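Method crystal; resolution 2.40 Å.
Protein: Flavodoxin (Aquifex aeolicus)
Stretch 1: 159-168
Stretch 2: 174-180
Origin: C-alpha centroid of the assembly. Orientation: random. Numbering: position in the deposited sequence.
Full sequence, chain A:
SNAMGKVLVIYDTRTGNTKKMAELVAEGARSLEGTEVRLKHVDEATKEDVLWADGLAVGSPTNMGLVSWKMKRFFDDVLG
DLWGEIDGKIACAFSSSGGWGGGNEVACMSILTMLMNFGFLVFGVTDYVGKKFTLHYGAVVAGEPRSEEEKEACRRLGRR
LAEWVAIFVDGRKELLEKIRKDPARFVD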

ATOM      1  N   ARG A 159      22.902  -8.964   3.312  1.00 26.86           N
ATOM      2  CA  ARG A 159      23.182 -10.139   4.155  1.00 26.98           C
ATOM      3  C   ARG A 159      22.010 -11.123   4.164  1.00 26.45           C
ATOM      4  O   ARG A 159      22.194 -12.312   3.912  1.00 25.97           O
ATOM      5  CB  ARG A 159      23.400  -9.685   5.603  1.00 27.03           C
ATOM      6  CG  ARG A 159      24.422 -10.416   6.430  1.00 27.44           C
ATOM      7  CD  ARG A 159      24.508 -11.925   6.270  1.00 31.19           C
ATOM      8  NE  ARG A 159      25.899 -12.271   6.043  1.00 34.62           N
ATOM      9  CZ  ARG A 159      26.717 -12.934   6.855  1.00 33.69           C
ATOM     10  NH1 ARG A 159      26.327 -13.467   7.997  1.00 35.85           N
ATOM     11  NH2 ARG A 159      27.955 -13.093   6.466  1.00 33.34           N
ATOM     12  N   ARG A 160      20.823 -10.621   4.507  1.00 26.03           N
ATOM     13  CA  ARG A 160      19.635 -11.453   4.561  1.00 26.18           C
ATOM     14  C   ARG A 160      19.239 -11.948   3.170  1.00 26.78           C
ATOM     15  O   ARG A 160      18.812 -13.090   3.013  1.00 27.67           O
ATOM     16  CB  ARG A 160      18.488 -10.736   5.285  1.00 25.60           C
ATOM     17  CG  ARG A 160      17.301 -11.640   5.700  1.00 24.74           C
ATOM     18  CD  ARG A 160      17.638 -12.828   6.625  1.00 24.18           C
ATOM     19  NE  ARG A 160      18.677 -12.533   7.620  1.00 26.91           N
ATOM     20  CZ  ARG A 160      18.507 -11.783   8.720  1.00 26.23           C
ATOM     21  NH1 ARG A 160      17.326 -11.235   9.004  1.00 22.81           N
ATOM     22  NH2 ARG A 160      19.534 -11.582   9.540  1.00 24.64           N
ATOM     23  N   LEU A 161      19.397 -11.096   2.158  1.00 27.11           N
ATOM     24  CA  LEU A 161      19.183 -11.503   0.769  1.00 26.25           C
ATOM     25  C   LEU A 161      20.064 -12.692   0.421  1.00 25.63           C
ATOM     26  O   LEU A 161      19.574 -13.689  -0.116  1.00 26.51           O
ATOM     27  CB  LEU A 161      19.500 -10.356  -0.173  1.00 25.96           C
ATOM     28  CG  LEU A 161      18.787 -10.211  -1.522  1.00 26.21           C
ATOM     29  CD1 LEU A 161      19.703  -9.488  -2.470  1.00 18.59           C
ATOM     30  CD2 LEU A 161      18.218 -11.508  -2.145  1.00 23.77           C
ATOM     31  N   ALA A 162      21.348 -12.597   0.756  1.00 25.20           N
ATOM     32  CA  ALA A 162      22.322 -13.631   0.413  1.00 24.90           C
ATOM     33  C   ALA A 162      22.028 -14.910   1.186  1.00 25.25           C
ATOM     34  O   ALA A 162      22.167 -16.018   0.656  1.00 25.53           O
ATOM     35  CB  ALA A 162      23.725 -13.148   0.699  1.00 24.72           C
ATOM     36  N   GLU A 163      21.616 -14.741   2.436  1.00 25.29           N
ATOM     37  CA  GLU A 163      21.194 -15.835   3.299  1.00 25.63           C
ATOM     38  C   GLU A 163      19.936 -16.543   2.795  1.00 25.60           C
ATOM     39  O   GLU A 163      19.879 -17.754   2.827  1.00 25.39           O
ATOM     40  CB  GLU A 163      21.000 -15.315   4.712  1.00 25.01           C
ATOM     41  CG  GLU A 163      22.326 -15.013   5.425  1.00 26.50           C
ATOM     42  CD  GLU A 163      22.143 -14.243   6.755  1.00 27.31           C
ATOM     43  OE1 GLU A 163      21.071 -13.602   6.934  1.00 28.99           O
ATOM     44  OE2 GLU A 163      23.081 -14.264   7.599  1.00 26.08           O
ATOM     45  N   TRP A 164      18.936 -15.802   2.306  1.00 26.16           N
ATOM     46  CA  TRP A 164      17.733 -16.451   1.760  1.00 26.35           C
ATOM     47  C   TRP A 164      18.069 -17.191   0.455  1.00 26.24           C
ATOM     48  O   TRP A 164      17.569 -18.295   0.205  1.00 25.48           O
ATOM     49  CB  TRP A 164      16.594 -15.452   1.505  1.00 26.40           C
ATOM     50  CG  TRP A 164      15.919 -14.842   2.719  1.00 26.77           C
ATOM     51  CD1 TRP A 164      15.347 -13.628   2.765  1.00 26.27           C
ATOM     52  CD2 TRP A 164      15.739 -15.418   4.032  1.00 26.79           C
ATOM     53  NE1 TRP A 164      14.817 -13.383   4.010  1.00 25.97           N
ATOM     54  CE2 TRP A 164      15.033 -14.463   4.809  1.00 25.84           C
ATOM     55  CE3 TRP A 164      16.109 -16.635   4.628  1.00 28.72           C
ATOM     56  CZ2 TRP A 164      14.693 -14.670   6.151  1.00 24.14           C
ATOM     57  CZ3 TRP A 164      15.764 -16.857   5.972  1.00 26.54           C
ATOM     58  CH2 TRP A 164      15.056 -15.865   6.715  1.00 27.11           C
ATOM     59  N   VAL A 165      18.912 -16.574  -0.373  1.00 26.24           N
ATOM     60  CA  VAL A 165      19.437 -17.256  -1.565  1.00 26.06           C
ATOM     61  C   VAL A 165      20.152 -18.552  -1.197  1.00 26.09           C
ATOM     62  O   VAL A 165      19.918 -19.574  -1.811  1.00 26.87           O
ATOM     63  CB  VAL A 165      20.365 -16.350  -2.389  1.00 26.03           C
ATOM     64  CG1 VAL A 165      21.206 -17.181  -3.395  1.00 25.26           C
ATOM     65  CG2 VAL A 165      19.553 -15.251  -3.089  1.00 24.84           C
ATOM     66  N   ALA A 166      20.990 -18.500  -0.172  1.00 26.50           N
ATOM     67  CA  ALA A 166      21.776 -19.636   0.309  1.00 26.58           C
ATOM     68  C   ALA A 166      20.913 -20.761   0.866  1.00 27.30           C
ATOM     69  O   ALA A 166      21.232 -21.949   0.690  1.00 27.88           O
ATOM     70  CB  ALA A 166      22.755 -19.167   1.378  1.00 26.15           C
ATOM     71  N   ILE A 167      19.849 -20.385   1.570  1.00 27.72           N
ATOM     72  CA  ILE A 167      18.933 -21.347   2.194  1.00 28.13           C
ATOM     73  C   ILE A 167      18.051 -22.003   1.147  1.00 28.16           C
ATOM     74  O   ILE A 167      18.037 -23.227   1.018  1.00 28.48           O
ATOM     75  CB  ILE A 167      18.071 -20.680   3.307  1.00 28.16           C
ATOM     76  CG1 ILE A 167      18.944 -20.393   4.528  1.00 27.90           C
ATOM     77  CG2 ILE A 167      16.887 -21.556   3.720  1.00 26.92           C
ATOM     78  CD1 ILE A 167      18.286 -19.451   5.530  1.00 28.62           C
ATOM     79  N   PHE A 168      17.358 -21.171   0.380  1.00 28.23           N
ATOM     80  CA  PHE A 168      16.306 -21.607  -0.517  1.00 28.16           C
ATOM     81  C   PHE A 168      16.734 -22.017  -1.913  1.00 28.14           C
ATOM     82  O   PHE A 168      16.047 -22.823  -2.524  1.00 28.07           O
ATOM     83  CB  PHE A 168      15.209 -20.537  -0.583  1.00 28.74           C
ATOM     84  CG  PHE A 168      14.614 -20.227   0.757  1.00 30.05           C
ATOM     85  CD1 PHE A 168      14.672 -18.935   1.276  1.00 30.83           C
ATOM     86  CD2 PHE A 168      14.032 -21.253   1.531  1.00 30.28           C
ATOM     87  CE1 PHE A 168      14.132 -18.649   2.533  1.00 31.15           C
ATOM     88  CE2 PHE A 168      13.501 -20.989   2.780  1.00 30.77           C
ATOM     89  CZ  PHE A 168      13.555 -19.679   3.292  1.00 30.95           C
ATOM     90  N   GLU A 174      20.539 -25.628   7.078  1.00 37.97           N
ATOM     91  CA  GLU A 174      21.052 -25.445   8.443  1.00 38.66           C
ATOM     92  C   GLU A 174      21.114 -23.968   8.876  1.00 38.04           C
ATOM     93  O   GLU A 174      21.037 -23.654  10.065  1.00 38.02           O
ATOM     94  CB  GLU A 174      22.439 -26.094   8.570  1.00 39.42           C
ATOM     95  CG  GLU A 174      23.562 -25.405   7.703  1.00 43.17           C
ATOM     96  CD  GLU A 174      23.913 -26.131   6.381  1.00 46.25           C
ATOM     97  OE1 GLU A 174      24.788 -25.612   5.641  1.00 47.18           O
ATOM     98  OE2 GLU A 174      23.340 -27.212   6.085  1.00 48.50           O
ATOM     99  N   LEU A 175      21.256 -23.076   7.902  1.00 37.37           N
ATOM    100  CA  LEU A 175      21.306 -21.641   8.147  1.00 36.85           C
ATOM    101  C   LEU A 175      20.010 -21.059   8.695  1.00 35.95           C
ATOM    102  O   LEU A 175      20.029 -20.000   9.328  1.00 35.91           O
ATOM    103  CB  LEU A 175      21.645 -20.887   6.860  1.00 37.04           C
ATOM    104  CG  LEU A 175      23.027 -20.261   6.661  1.00 38.93           C
ATOM    105  CD1 LEU A 175      23.063 -19.444   5.357  1.00 37.65           C
ATOM    106  CD2 LEU A 175      23.449 -19.414   7.877  1.00 40.08           C
ATOM    107  N   LEU A 176      18.887 -21.719   8.432  1.00 34.77           N
ATOM    108  CA  LEU A 176      17.592 -21.177   8.843  1.00 34.15           C
ATOM    109  C   LEU A 176      17.538 -21.002  10.364  1.00 34.02           C
ATOM    110  O   LEU A 176      17.249 -19.900  10.856  1.00 33.92           O
ATOM    111  CB  LEU A 176      16.444 -22.065   8.363  1.00 33.49           C
ATOM    112  CG  LEU A 176      15.250 -21.435   7.639  1.00 33.22           C
ATOM    113  CD1 LEU A 176      14.075 -22.409   7.729  1.00 31.24           C
ATOM    114  CD2 LEU A 176      14.866 -20.040   8.142  1.00 28.58           C
ATOM    115  N   GLU A 177      17.851 -22.079  11.088  1.00 33.82           N
ATOM    116  CA  GLU A 177      17.850 -22.083  12.546  1.00 33.83           C
ATOM    117  C   GLU A 177      18.956 -21.222  13.129  1.00 33.06           C
ATOM    118  O   GLU A 177      18.762 -20.565  14.147  1.00 32.90           O
ATOM    119  CB  GLU A 177      17.935 -23.516  13.087  1.00 34.45           C
ATOM    120  CG  GLU A 177      17.152 -23.765  14.400  1.00 37.45           C
ATOM    121  CD  GLU A 177      15.713 -23.178  14.383  1.00 41.80           C
ATOM    122  OE1 GLU A 177      15.244 -22.782  15.469  1.00 43.65           O
ATOM    123  OE2 GLU A 177      15.052 -23.100  13.304  1.00 41.68           O
ATOM    124  N   LYS A 178      20.119 -21.231  12.496  1.00 32.62           N
ATOM    125  CA  LYS A 178      21.187 -20.346  12.897  1.00 33.05           C
ATOM    126  C   LYS A 178      20.657 -18.905  12.959  1.00 32.04           C
ATOM    127  O   LYS A 178      20.821 -18.217  13.978  1.00 31.76           O
ATOM    128  CB  LYS A 178      22.366 -20.450  11.927  1.00 33.08           C
ATOM    129  CG  LYS A 178      23.182 -19.134  11.802  1.00 35.77           C
ATOM    130  CD  LYS A 178      24.571 -19.294  11.128  1.00 35.86           C
ATOM    131  CE  LYS A 178      25.551 -20.087  11.977  1.00 38.56           C
ATOM    132  NZ  LYS A 178      26.060 -19.244  13.086  1.00 41.31           N
ATOM    133  N   ILE A 179      20.011 -18.464  11.872  1.00 31.09           N
ATOM    134  CA  ILE A 179      19.490 -17.116  11.781  1.00 29.87           C
ATOM    135  C   ILE A 179      18.365 -16.868  12.782  1.00 29.64           C
ATOM    136  O   ILE A 179      18.335 -15.827  13.433  1.00 29.82           O
ATOM    137  CB  ILE A 179      19.073 -16.740  10.336  1.00 30.20           C
ATOM    138  CG1 ILE A 179      20.302 -16.679   9.416  1.00 29.37           C
ATOM    139  CG2 ILE A 179      18.326 -15.387  10.288  1.00 28.18           C
ATOM    140  CD1 ILE A 179      19.948 -16.954   7.939  1.00 29.24           C
ATOM    141  N   ARG A 180      17.469 -17.830  12.940  1.00 28.86           N
ATOM    142  CA  ARG A 180      16.293 -17.610  13.757  1.00 28.67           C
ATOM    143  C   ARG A 180      16.636 -17.391  15.212  1.00 29.19           C
ATOM    144  O   ARG A 180      15.948 -16.623  15.909  1.00 29.12           O
ATOM    145  CB  ARG A 180      15.296 -18.758  13.605  1.00 28.25           C
ATOM    146  CG  ARG A 180      14.554 -18.702  12.315  1.00 26.56           C
ATOM    147  CD  ARG A 180      13.720 -19.919  12.133  1.00 24.70           C
ATOM    148  NE  ARG A 180      12.861 -19.747  10.971  1.00 24.45           N
ATOM    149  CZ  ARG A 180      12.097 -20.694  10.440  1.00 23.00           C
ATOM    150  NH1 ARG A 180      12.081 -21.906  10.951  1.00 23.22           N
ATOM    151  NH2 ARG A 180      11.356 -20.418   9.384  1.00 24.00           N
TER

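Two helical stretches of one flavodoxin chain, running roughly antiparallel, meet through a small apolar contact centred on Ile167 and Ile179, with no hydrogen bond or salt bridge passing between them. Residues 159-168 belong to a helix that begins earlier in the chain, and 175-180 to a helix that continues beyond the stretch. Their N-to-C directions differ by 147°, and the axes come no closer than 10.4 Å, so side chains rather than backbones fill the space between. The backbones draw nearest where the chain has just turned back, with Ile167 CA 6.4 Å from Leu175 CA. In the first helix, i to i+4 bonds such as Ile167 N to Glu163 O (2.9 Å) run along the main chain, and Ile179 N to Leu175 O (3.0 Å) is their counterpart in the second.

Ile167 points toward the second stretch and touches three of its residues. Its CG1 lies 3.6 Å from Leu175 CB, while its CD1 approaches Leu176 CG at 4.2 Å and Ile179 CD1 at 3.8 Å. With chi1 m and chi2 t, the side chain is extended, and its terminal methyl reaches between Leu176 and Ile179. Leu175 also brings CD1 to 4.0 Å from Ala166 CB; the short alanine side chain adds a single methyl to the apolar surface there. Trp164 takes part differently: its CA-to-CB bond points away, but the indole swings back so that CZ3 lies 4.0 Å from Leu176 CD2, which approaches the ring obliquely. These pairings are van der Waals contacts between carbon atoms, and together the two stretches bury 373 Å², counting both sides.

Toward the N-terminal end of the first stretch, the apolar surface gives way to charge. Ile179, the residue most covered by the opposing stretch, sets CD1 3.7 Å from Glu163 OE1 and CG2 3.9 Å from Arg160 NE, with CG2 over one face of the guanidinium. An aliphatic group can lie there because the guanidinium directs its N-H bonds outward in its own plane. Arg160 NE donates to Glu163 OE1 at 2.7 Å with a nearly straight N-H...O angle of 171°, a salt bridge within the first helix. Arg159 NH1 makes a weak hydrogen bond to Glu163 OE2 at 3.4 Å (angle 138°), also part of a salt bridge. Glu163 is thus held by two arginines of its own helix, its OE2 also bonds elsewhere in the structure, and Ile179 packs against this ion cluster without bonding to it.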